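Local coordinates for thermostable carboxypeptidase 1 (Pyrococcus furiosus, PDB 1KA2), which removes amino acids one at a time from the C-terminus of peptides with broad specificity, as a homodimeric, cobalt-dependent M32 metallocarboxypeptidase, at residues Glu59-Pro64 against Arg95-Phe100; Lys72-Glu77 against Gly85-Leu90; Ala158-Tyr163 against Leu167-Val172; Asp281-Phe286 against Ile464-Ser469. All blocks are in the same frame, centred on the assembly; numbering follows the deposited sequence.

Contact 1 (Glu59-Pro64 against Arg95-Phe100); sequences ELLLHP and RIARAF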
# COMPACT_ATOMS: atom_id res chain seq x y z
N GLU A 59 22.09 2.34 3.12
CA GLU A 59 22.94 3.52 3.26
C GLU A 59 22.78 4.15 4.64
O GLU A 59 23.76 4.52 5.27
CB GLU A 59 22.58 4.53 2.17
CG GLU A 59 23.48 5.74 2.14
CD GLU A 59 23.13 6.69 1.00
OE1 GLU A 59 23.24 6.28 -0.18
OE2 GLU A 59 22.75 7.85 1.30
N LEU A 60 21.53 4.25 5.11
CA LEU A 60 21.25 4.84 6.42
C LEU A 60 21.76 3.97 7.57
O LEU A 60 22.26 4.47 8.58
CB LEU A 60 19.74 5.06 6.57
CG LEU A 60 19.06 6.12 5.70
CD1 LEU A 60 17.55 6.13 5.95
CD2 LEU A 60 19.63 7.49 6.00
N LEU A 61 21.63 2.65 7.42
CA LEU A 61 22.09 1.74 8.45
C LEU A 61 23.60 1.80 8.63
O LEU A 61 24.11 1.63 9.74
CB LEU A 61 21.68 0.31 8.11
CG LEU A 61 21.99 -0.76 9.17
CD1 LEU A 61 21.15 -0.48 10.42
CD2 LEU A 61 21.69 -2.14 8.62
N LEU A 62 24.32 2.07 7.55
CA LEU A 62 25.77 2.12 7.61
C LEU A 62 26.37 3.52 7.64
O LEU A 62 27.56 3.69 7.43
CB LEU A 62 26.37 1.31 6.46
CG LEU A 62 26.44 -0.22 6.62
CD1 LEU A 62 25.11 -0.76 7.10
CD2 LEU A 62 26.82 -0.85 5.28
N HIS A 63 25.54 4.53 7.91
CA HIS A 63 26.05 5.89 7.97
C HIS A 63 27.01 5.97 9.17
O HIS A 63 26.73 5.41 10.22
CB HIS A 63 24.89 6.87 8.15
CG HIS A 63 25.28 8.30 7.95
ND1 HIS A 63 26.13 8.97 8.80
CD2 HIS A 63 24.97 9.18 6.97
CE1 HIS A 63 26.33 10.20 8.35
NE2 HIS A 63 25.63 10.35 7.24
N PRO A 64 28.15 6.66 9.01
CA PRO A 64 29.12 6.78 10.11
C PRO A 64 28.49 7.16 11.45
O PRO A 64 28.81 6.59 12.49
CB PRO A 64 30.08 7.85 9.60
CG PRO A 64 30.07 7.62 8.12
CD PRO A 64 28.60 7.41 7.83
N ARG A 95 26.78 -5.33 11.15
CA ARG A 95 27.80 -6.32 10.86
C ARG A 95 27.46 -7.04 9.56
O ARG A 95 28.24 -7.02 8.61
CB ARG A 95 27.89 -7.34 12.01
CG ARG A 95 29.24 -8.04 12.09
CD ARG A 95 29.27 -9.18 13.11
NE ARG A 95 28.72 -10.42 12.56
CZ ARG A 95 29.28 -11.11 11.57
NH1 ARG A 95 30.41 -10.69 11.01
NH2 ARG A 95 28.71 -12.23 11.14
N ILE A 96 26.29 -7.66 9.51
CA ILE A 96 25.87 -8.38 8.31
C ILE A 96 25.89 -7.48 7.09
O ILE A 96 26.37 -7.88 6.03
CB ILE A 96 24.46 -8.94 8.45
CG1 ILE A 96 24.40 -9.91 9.62
CG2 ILE A 96 24.06 -9.62 7.16
CD1 ILE A 96 22.99 -10.36 9.94
N ALA A 97 25.37 -6.27 7.23
CA ALA A 97 25.32 -5.33 6.12
C ALA A 97 26.69 -4.94 5.55
O ALA A 97 26.83 -4.77 4.35
CB ALA A 97 24.56 -4.08 6.54
N ARG A 98 27.70 -4.81 6.40
CA ARG A 98 29.01 -4.43 5.87
C ARG A 98 29.95 -5.60 5.55
O ARG A 98 31.11 -5.38 5.22
CB ARG A 98 29.72 -3.46 6.82
CG ARG A 98 29.92 -3.96 8.24
CD ARG A 98 30.65 -2.90 9.06
NE ARG A 98 30.61 -3.19 10.50
CZ ARG A 98 31.22 -2.46 11.42
NH1 ARG A 98 31.93 -1.39 11.06
NH2 ARG A 98 31.12 -2.78 12.71
N ALA A 99 29.43 -6.82 5.63
CA ALA A 99 30.23 -8.01 5.33
C ALA A 99 30.40 -8.15 3.82
O ALA A 99 31.44 -8.60 3.34
CB ALA A 99 29.55 -9.25 5.89
N PHE A 100 29.37 -7.74 3.09
CA PHE A 100 29.36 -7.82 1.63
C PHE A 100 29.84 -6.56 0.91
O PHE A 100 29.29 -5.48 1.10
CB PHE A 100 27.95 -8.15 1.12
CG PHE A 100 27.43 -9.50 1.54
CD1 PHE A 100 26.12 -9.86 1.25
CD2 PHE A 100 28.24 -10.41 2.22
CE1 PHE A 100 25.61 -11.10 1.63
CE2 PHE A 100 27.75 -11.64 2.61
CZ PHE A 100 26.44 -12.00 2.32

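Contact 2 (Lys72-Glu77 against Gly85-Leu90); sequences KAKGLE and GIVRVL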
# COMPACT_ATOMS: atom_id res chain seq x y z
N LYS A 72 29.55 3.09 20.29
CA LYS A 72 29.62 3.80 21.55
C LYS A 72 28.75 3.14 22.62
O LYS A 72 29.22 2.82 23.71
CB LYS A 72 29.18 5.25 21.36
CG LYS A 72 29.25 6.11 22.61
CD LYS A 72 28.69 7.50 22.36
CE LYS A 72 28.82 8.39 23.58
NZ LYS A 72 30.24 8.65 23.92
N ALA A 73 27.46 2.95 22.31
CA ALA A 73 26.53 2.34 23.25
C ALA A 73 26.98 0.95 23.64
O ALA A 73 26.80 0.51 24.78
CB ALA A 73 25.14 2.29 22.64
N LYS A 74 27.58 0.24 22.68
CA LYS A 74 28.06 -1.11 22.91
C LYS A 74 29.13 -1.04 23.99
O LYS A 74 29.45 -2.03 24.65
CB LYS A 74 28.63 -1.68 21.60
CG LYS A 74 29.00 -3.15 21.65
CD LYS A 74 29.53 -3.62 20.30
CE LYS A 74 29.91 -5.09 20.36
NZ LYS A 74 30.38 -5.60 19.06
N GLY A 75 29.68 0.16 24.16
CA GLY A 75 30.70 0.38 25.16
C GLY A 75 30.15 0.99 26.44
O GLY A 75 30.84 1.69 27.15
N LEU A 76 28.88 0.72 26.71
CA LEU A 76 28.25 1.24 27.92
C LEU A 76 27.80 0.02 28.78
O LEU A 76 27.30 -0.98 28.26
CB LEU A 76 27.03 2.09 27.55
CG LEU A 76 27.33 3.36 26.76
CD1 LEU A 76 26.08 4.23 26.54
CD2 LEU A 76 28.34 4.28 27.45
N GLU A 77 27.97 0.11 30.10
CA GLU A 77 27.69 -1.03 31.03
C GLU A 77 26.53 -0.77 32.00
O GLU A 77 26.22 -1.60 32.87
CB GLU A 77 28.92 -1.31 31.89
CG GLU A 77 30.20 -1.38 31.06
CD GLU A 77 31.38 -1.97 31.83
OE1 GLU A 77 31.86 -1.34 32.85
OE2 GLU A 77 31.88 -3.10 31.46
N GLY A 85 19.23 -4.95 24.12
CA GLY A 85 18.66 -5.67 23.00
C GLY A 85 18.79 -4.84 21.74
O GLY A 85 19.05 -5.37 20.66
N ILE A 86 18.62 -3.53 21.90
CA ILE A 86 18.72 -2.60 20.78
C ILE A 86 20.08 -2.75 20.12
O ILE A 86 20.18 -2.91 18.90
CB ILE A 86 18.56 -1.14 21.26
CG1 ILE A 86 17.19 -0.96 21.90
CG2 ILE A 86 18.71 -0.18 20.10
CD1 ILE A 86 17.00 0.39 22.50
N VAL A 87 21.13 -2.71 20.95
CA VAL A 87 22.50 -2.83 20.47
C VAL A 87 22.81 -4.19 19.85
O VAL A 87 23.36 -4.26 18.76
CB VAL A 87 23.51 -2.54 21.61
CG1 VAL A 87 24.93 -2.64 21.08
CG2 VAL A 87 23.24 -1.15 22.20
N ARG A 88 22.46 -5.27 20.54
CA ARG A 88 22.74 -6.60 20.01
C ARG A 88 22.16 -6.71 18.60
O ARG A 88 22.86 -7.07 17.65
CB ARG A 88 22.13 -7.71 20.88
CG ARG A 88 22.68 -9.09 20.55
CD ARG A 88 21.86 -10.23 21.15
NE ARG A 88 20.77 -10.68 20.27
CZ ARG A 88 19.55 -10.15 20.25
NH1 ARG A 88 19.24 -9.14 21.07
NH2 ARG A 88 18.63 -10.63 19.43
N VAL A 89 20.88 -6.38 18.48
CA VAL A 89 20.18 -6.44 17.20
C VAL A 89 20.82 -5.54 16.15
O VAL A 89 21.12 -5.99 15.04
CB VAL A 89 18.69 -6.05 17.38
CG1 VAL A 89 18.01 -5.88 16.02
CG2 VAL A 89 17.98 -7.11 18.19
N LEU A 90 21.04 -4.28 16.48
CA LEU A 90 21.64 -3.36 15.53
C LEU A 90 23.08 -3.72 15.21
O LEU A 90 23.54 -3.50 14.09
CB LEU A 90 21.53 -1.91 16.03
CG LEU A 90 20.10 -1.34 16.01
CD1 LEU A 90 20.11 0.07 16.58
CD2 LEU A 90 19.56 -1.32 14.59

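Contact 3 (Ala158-Tyr163 against Leu167-Val172); sequences ALLDLY and LRTRDV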
# COMPACT_ATOMS: atom_id res chain seq x y z
N ALA A 158 27.90 -20.13 8.56
CA ALA A 158 27.72 -18.73 8.22
C ALA A 158 26.41 -18.46 7.47
O ALA A 158 25.79 -17.42 7.67
CB ALA A 158 28.91 -18.23 7.39
N LEU A 159 25.99 -19.39 6.62
CA LEU A 159 24.74 -19.21 5.88
C LEU A 159 23.56 -19.47 6.81
O LEU A 159 22.56 -18.74 6.79
CB LEU A 159 24.71 -20.17 4.68
CG LEU A 159 25.89 -19.97 3.72
CD1 LEU A 159 25.82 -20.99 2.59
CD2 LEU A 159 25.87 -18.55 3.17
N LEU A 160 23.71 -20.49 7.63
CA LEU A 160 22.69 -20.89 8.60
C LEU A 160 22.45 -19.72 9.56
O LEU A 160 21.31 -19.36 9.84
CB LEU A 160 23.20 -22.12 9.35
CG LEU A 160 22.34 -23.38 9.52
CD1 LEU A 160 21.43 -23.60 8.31
CD2 LEU A 160 23.28 -24.57 9.73
N ASP A 161 23.54 -19.14 10.06
CA ASP A 161 23.48 -18.03 11.00
C ASP A 161 22.87 -16.79 10.36
O ASP A 161 22.40 -15.89 11.06
CB ASP A 161 24.88 -17.65 11.50
CG ASP A 161 24.85 -16.46 12.45
OD1 ASP A 161 24.51 -16.64 13.64
OD2 ASP A 161 25.17 -15.33 12.00
N LEU A 162 22.92 -16.76 9.03
CA LEU A 162 22.37 -15.65 8.26
C LEU A 162 20.85 -15.67 8.37
O LEU A 162 20.22 -14.62 8.47
CB LEU A 162 22.76 -15.79 6.79
CG LEU A 162 22.92 -14.53 5.92
CD1 LEU A 162 22.76 -14.91 4.45
CD2 LEU A 162 21.90 -13.48 6.31
N TYR A 163 20.27 -16.86 8.36
CA TYR A 163 18.82 -17.00 8.41
C TYR A 163 18.23 -17.35 9.76
O TYR A 163 17.01 -17.29 9.95
CB TYR A 163 18.38 -18.05 7.38
CG TYR A 163 18.81 -17.70 5.99
CD1 TYR A 163 19.92 -18.30 5.41
CD2 TYR A 163 18.13 -16.72 5.26
CE1 TYR A 163 20.36 -17.93 4.14
CE2 TYR A 163 18.56 -16.34 3.98
CZ TYR A 163 19.67 -16.95 3.43
OH TYR A 163 20.10 -16.57 2.18
N LEU A 167 22.31 -20.09 14.80
CA LEU A 167 22.17 -21.47 14.35
C LEU A 167 23.52 -21.95 13.80
O LEU A 167 24.24 -21.20 13.13
CB LEU A 167 21.08 -21.58 13.28
CG LEU A 167 20.58 -23.00 12.99
CD1 LEU A 167 19.96 -23.59 14.25
CD2 LEU A 167 19.55 -22.97 11.86
N ARG A 168 23.88 -23.19 14.12
CA ARG A 168 25.16 -23.76 13.66
C ARG A 168 24.87 -25.05 12.93
O ARG A 168 23.81 -25.64 13.11
CB ARG A 168 26.09 -24.05 14.85
CG ARG A 168 26.58 -22.85 15.65
CD ARG A 168 27.50 -21.96 14.83
NE ARG A 168 26.80 -20.77 14.35
CZ ARG A 168 26.92 -19.56 14.89
NH1 ARG A 168 27.72 -19.36 15.93
NH2 ARG A 168 26.22 -18.54 14.39
N THR A 169 25.82 -25.50 12.11
CA THR A 169 25.64 -26.74 11.38
C THR A 169 25.45 -27.89 12.37
O THR A 169 24.60 -28.75 12.17
CB THR A 169 26.85 -27.04 10.45
OG1 THR A 169 27.00 -25.98 9.50
CG2 THR A 169 26.64 -28.36 9.70
N ARG A 170 26.23 -27.87 13.45
CA ARG A 170 26.16 -28.91 14.48
C ARG A 170 24.75 -28.98 15.04
O ARG A 170 24.25 -30.06 15.32
CB ARG A 170 27.17 -28.61 15.60
CG ARG A 170 28.55 -28.19 15.10
CD ARG A 170 29.55 -28.02 16.25
NE ARG A 170 29.99 -29.31 16.80
CZ ARG A 170 30.75 -30.18 16.15
NH1 ARG A 170 31.17 -29.92 14.92
NH2 ARG A 170 31.10 -31.33 16.73
N ASP A 171 24.11 -27.83 15.21
CA ASP A 171 22.74 -27.80 15.71
C ASP A 171 21.84 -28.62 14.77
O ASP A 171 21.16 -29.56 15.19
CB ASP A 171 22.21 -26.36 15.75
CG ASP A 171 22.82 -25.53 16.87
OD1 ASP A 171 22.64 -25.88 18.05
OD2 ASP A 171 23.47 -24.51 16.57
N VAL A 172 21.86 -28.25 13.49
CA VAL A 172 21.04 -28.91 12.48
C VAL A 172 21.39 -30.37 12.32
O VAL A 172 20.51 -31.21 12.12
CB VAL A 172 21.19 -28.20 11.10
CG1 VAL A 172 20.21 -28.80 10.09
CG2 VAL A 172 20.97 -26.71 11.24

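Contact 4 (Asp281-Phe286 against Ile464-Ser469); sequences DERFMF and IHRWGS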
# COMPACT_ATOMS: atom_id res chain seq x y z
N ASP A 281 5.19 -6.00 22.26
CA ASP A 281 5.13 -5.01 23.33
C ASP A 281 5.17 -3.60 22.74
O ASP A 281 6.19 -3.20 22.18
CB ASP A 281 6.31 -5.22 24.27
CG ASP A 281 6.16 -4.48 25.59
OD1 ASP A 281 5.77 -3.30 25.56
OD2 ASP A 281 6.44 -5.09 26.65
N GLU A 282 4.09 -2.84 22.88
CA GLU A 282 4.04 -1.49 22.31
C GLU A 282 5.06 -0.48 22.85
O GLU A 282 5.22 0.60 22.29
CB GLU A 282 2.63 -0.90 22.43
CG GLU A 282 1.56 -1.72 21.73
CD GLU A 282 0.26 -0.96 21.57
OE1 GLU A 282 -0.03 -0.08 22.41
OE2 GLU A 282 -0.48 -1.24 20.61
N ARG A 283 5.74 -0.81 23.94
CA ARG A 283 6.74 0.12 24.45
C ARG A 283 7.97 0.05 23.53
O ARG A 283 8.87 0.88 23.64
CB ARG A 283 7.14 -0.25 25.88
CG ARG A 283 5.98 -0.19 26.86
CD ARG A 283 6.39 -0.74 28.22
NE ARG A 283 6.73 -2.15 28.13
CZ ARG A 283 7.33 -2.84 29.09
NH1 ARG A 283 7.66 -2.23 30.23
NH2 ARG A 283 7.62 -4.12 28.92
N PHE A 284 7.99 -0.94 22.63
CA PHE A 284 9.10 -1.15 21.69
C PHE A 284 8.77 -0.62 20.27
O PHE A 284 9.58 -0.77 19.34
CB PHE A 284 9.46 -2.65 21.59
CG PHE A 284 9.74 -3.32 22.92
CD1 PHE A 284 10.02 -2.56 24.06
CD2 PHE A 284 9.74 -4.71 23.02
CE1 PHE A 284 10.29 -3.19 25.28
CE2 PHE A 284 10.01 -5.34 24.24
CZ PHE A 284 10.29 -4.59 25.37
N MET A 285 7.60 -0.02 20.12
CA MET A 285 7.16 0.51 18.83
C MET A 285 8.22 1.42 18.20
O MET A 285 8.78 2.29 18.87
CB MET A 285 5.84 1.27 19.02
CG MET A 285 4.99 1.42 17.78
SD MET A 285 3.48 2.36 18.11
CE MET A 285 2.42 1.08 18.79
N PHE A 286 8.50 1.21 16.91
CA PHE A 286 9.51 2.00 16.18
C PHE A 286 10.97 1.62 16.48
O PHE A 286 11.89 2.25 15.96
CB PHE A 286 9.34 3.49 16.48
CG PHE A 286 7.94 3.96 16.36
CD1 PHE A 286 7.26 4.44 17.48
CD2 PHE A 286 7.27 3.89 15.14
CE1 PHE A 286 5.93 4.85 17.38
CE2 PHE A 286 5.94 4.29 15.04
CZ PHE A 286 5.27 4.77 16.16
N ILE A 464 6.65 -16.20 24.62
CA ILE A 464 7.38 -15.87 23.40
C ILE A 464 7.25 -14.45 22.83
O ILE A 464 8.23 -13.73 22.71
CB ILE A 464 6.97 -16.82 22.25
CG1 ILE A 464 7.06 -18.29 22.70
CG2 ILE A 464 7.84 -16.56 21.04
CD1 ILE A 464 8.44 -18.72 23.13
N HIS A 465 6.02 -14.07 22.49
CA HIS A 465 5.71 -12.79 21.85
C HIS A 465 6.22 -11.45 22.42
O HIS A 465 6.96 -10.74 21.74
CB HIS A 465 4.19 -12.69 21.66
CG HIS A 465 3.60 -13.88 20.95
ND1 HIS A 465 2.24 -14.05 20.77
CD2 HIS A 465 4.19 -14.94 20.35
CE1 HIS A 465 2.02 -15.16 20.10
NE2 HIS A 465 3.19 -15.73 19.84
N ARG A 466 5.82 -11.11 23.64
CA ARG A 466 6.22 -9.83 24.23
C ARG A 466 7.71 -9.57 24.22
O ARG A 466 8.14 -8.42 24.29
CB ARG A 466 5.71 -9.72 25.66
CG ARG A 466 6.30 -10.75 26.62
CD ARG A 466 5.94 -10.43 28.07
NE ARG A 466 6.53 -9.15 28.48
CZ ARG A 466 6.36 -8.58 29.67
NH1 ARG A 466 5.61 -9.16 30.60
NH2 ARG A 466 6.95 -7.42 29.93
N TRP A 467 8.51 -10.63 24.12
CA TRP A 467 9.95 -10.48 24.13
C TRP A 467 10.55 -9.95 22.83
O TRP A 467 11.70 -9.51 22.80
CB TRP A 467 10.61 -11.81 24.51
CG TRP A 467 10.12 -12.31 25.84
CD1 TRP A 467 9.50 -13.50 26.09
CD2 TRP A 467 10.12 -11.59 27.08
NE1 TRP A 467 9.10 -13.55 27.41
CE2 TRP A 467 9.48 -12.39 28.04
CE3 TRP A 467 10.61 -10.33 27.47
CZ2 TRP A 467 9.30 -11.99 29.36
CZ3 TRP A 467 10.43 -9.93 28.80
CH2 TRP A 467 9.78 -10.76 29.72
N GLY A 468 9.76 -9.97 21.75
CA GLY A 468 10.27 -9.47 20.48
C GLY A 468 11.67 -10.00 20.18
O GLY A 468 11.91 -11.21 20.27
N SER A 469 12.58 -9.09 19.84
CA SER A 469 13.96 -9.43 19.51
C SER A 469 14.94 -9.04 20.60
O SER A 469 16.09 -8.70 20.33
CB SER A 469 14.36 -8.74 18.21
OG SER A 469 13.51 -9.15 17.15
O HOH W 1 8.02 -7.40 27.11
O HOH W 2 8.05 -7.31 21.75

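Contact 1 (Glu59-Pro64 against Arg95-Phe100)
Leu-62 reaches across to Ala-97 with both of its methyls. Its CD1 comes to 3.4 Å from Ala-97 CB, closer than two carbons usually sit, so this point of the interface is tightly packed. The second branch, CD2, rests on the carbonyl of the same residue, 4.0 Å from Ala-97 O, and at 4.2 Å it also reaches Arg-98 CB, over the last turn of helix 81-99. The first torsion puts CG anti to the carbonyl carbon and beside the backbone N, chi1 -80°, which aims the side chain across, and chi2 of 48° parts the two methyls. Leu-62 is the first residue to drop out of helical geometry after helix 43-61.

Leu-61, one residue earlier and still helical, adds a lighter touch. Here CG is anti to the backbone N, chi1 -175°, and CD2 arrives 4.0 Å from Ala-97 CB, so that the small methyl of the alanine is met by two leucines. Leu-61 also touches Ser-93 and Ile-94 of helix 81-99 and Ile-20 of helix 8-36. Arg-98 offers only its CB to the contact; its extended chain leads away from the 59-64 segment. Close by, Glu-59 forms a salt bridge with Arg-19 of the second subunit.

Nothing polar is bonded across the segments: methyls meet a methyl, a methylene and the side of a carbonyl, at the surface of the protein. Such a contact rests on van der Waals fit and on the partial removal of carbon from solvent.

Contact 2 (Lys72-Glu77 against Gly85-Leu90)
Val-87 faces Ala-73 and Lys-74 from helix 81-99 and makes the whole contact on its side. Lys-74, followed outward from its backbone, meets it first with CB, which lies 3.9 Å from Val-87 CG1. CG is the next atom and still touches, 4.1 Å from the same methyl. From there the chain stays fully extended and the two side chains slant past each other; CD and CE lie farther than that from the 85-90 segment and carry NZ to Asp-91. At this tip, NZ forms a salt bridge with Asp-91 OD1, one turn further along helix 81-99, so the aliphatic base of the lysine packs on this helix while its charged end is held by it too.

The other methyl of Val-87 serves the neighbouring residue. With CG1 anti to the backbone N, chi1 -179°, the two branches divide between the two partners, and CG2 stands 4.0 Å from Ala-73 CB.

The contact joins the C-terminal end of helix 64-74 to the early part of helix 81-99, two helices linked by a short connection. Helix 8-36 packs against both: Thr-9 touches Ala-73, and Ile-10 and Ile-13 meet Ile-86 and Leu-90 respectively.

Contact 3 (Ala158-Tyr163 against Leu167-Val172)
Asp-161 and Arg-168 meet because of how each is folded at its torsions. The aspartate carries CG anti to its own N, while the arginine chain bends at chi2 and again at chi3, bringing back toward helix 155-163 a side chain that sets out away from it. The two then lie alongside each other, pointing the same way, and Asp-161 OD1 forms a salt bridge with Arg-168 NH2 at 2.7 Å. The oxygen sits at the guanidinium edge, near its plane, although carboxylate and guanidinium are turned 58° apart. Arg-168 NE donates to Leu-167 O at 2.9 Å, from above the carbonyl plane, consistent with the bend being held. The other carboxylate oxygen, OD2, pairs with Arg-92, and OD1 also accepts from Gly-166 N.

Beside the salt bridge Leu-160 fills the angle between the segments. Both its torsions are off the staggered positions, chi1 -130° and chi2 33°, a sign of strain in keeping with its tight fit: CD2 presses to 3.5 Å from Val-172 CG2. Its CG rests 3.7 Å from Leu-167 CD2. Pro-421 of helix 421-440 touches both Leu-160 and Val-172.

Arg-168 is the N-cap residue of helix 169-192, and its N donates to Asp-171 OD2, which also pairs with Lys-474. The junction combines a buried leucine contact with a charged network, in which Asp-161 is shared between two arginines, an arrangement that would probably favour its ionised form.

Contact 4 (Asp281-Phe286 against Ile464-Ser469)
Arg-466, Asp-281 and Phe-284 bury the most surface here, and two waters complete their fit. Arg-466 carries CG between its backbone N and carbonyl carbon, chi1 64°, and this, with the bend at chi3, lays its chain alongside Asp-281. Their charged groups do not pair directly: water 1 stands between them, giving a hydrogen to Asp-281 OD2 at 2.8 Å and accepting one from Arg-466 NE at 2.7 Å. The same water donates to Arg-466 O, which water 2 also reaches while accepting from Asp-281 N.

Phe-284 approaches that carbonyl as well, with CE2 3.6 Å from Arg-466 O, and one face of its ring lies against Asp-281 CB.

Asp-281 is held from its own segment by Arg-283, whose NE and NH2 grip the two carboxylate oxygens side-on, NH2 to OD2 at 2.7 Å. Arg-283 NH2 in turn lies 3.5 Å from Arg-466 NH2; the carboxylate of Asp-281, near both, and Glu-462, paired with Arg-466 NH1, would probably offset the two positive charges.

Asp-281 OD1 also accepts from Arg-283 N, forming an Asx turn at the start of the 3-10 segment 282-284. Across the contact, His-465 to Gly-468 form a type I beta turn: an Asx turn and a type I turn meeting by direct contact and two bridging waters.

Contacts 1 and 2 share helix 81-99 and lie about 16 Å apart between centres. Helix 43-61 meets its C-terminal end in contact 1, and helix 64-74, next in the chain, meets its early part in contact 2, so both helices pack on helix 81-99. The segments of contact 2 fall in the chain between those of contact 1; contacts 3 and 4 follow in series. Contact 3, about 22 Å from contact 1 between centres, joins helices 155-163 and 169-192. In contact 4, Ser-469 O probably accepts a hydrogen bond from Arg-88 NH1, linking it to contact 2. Contacts 1 to 3 thus join helices close in sequence, while contact 4 brings together segments 178 residues apart.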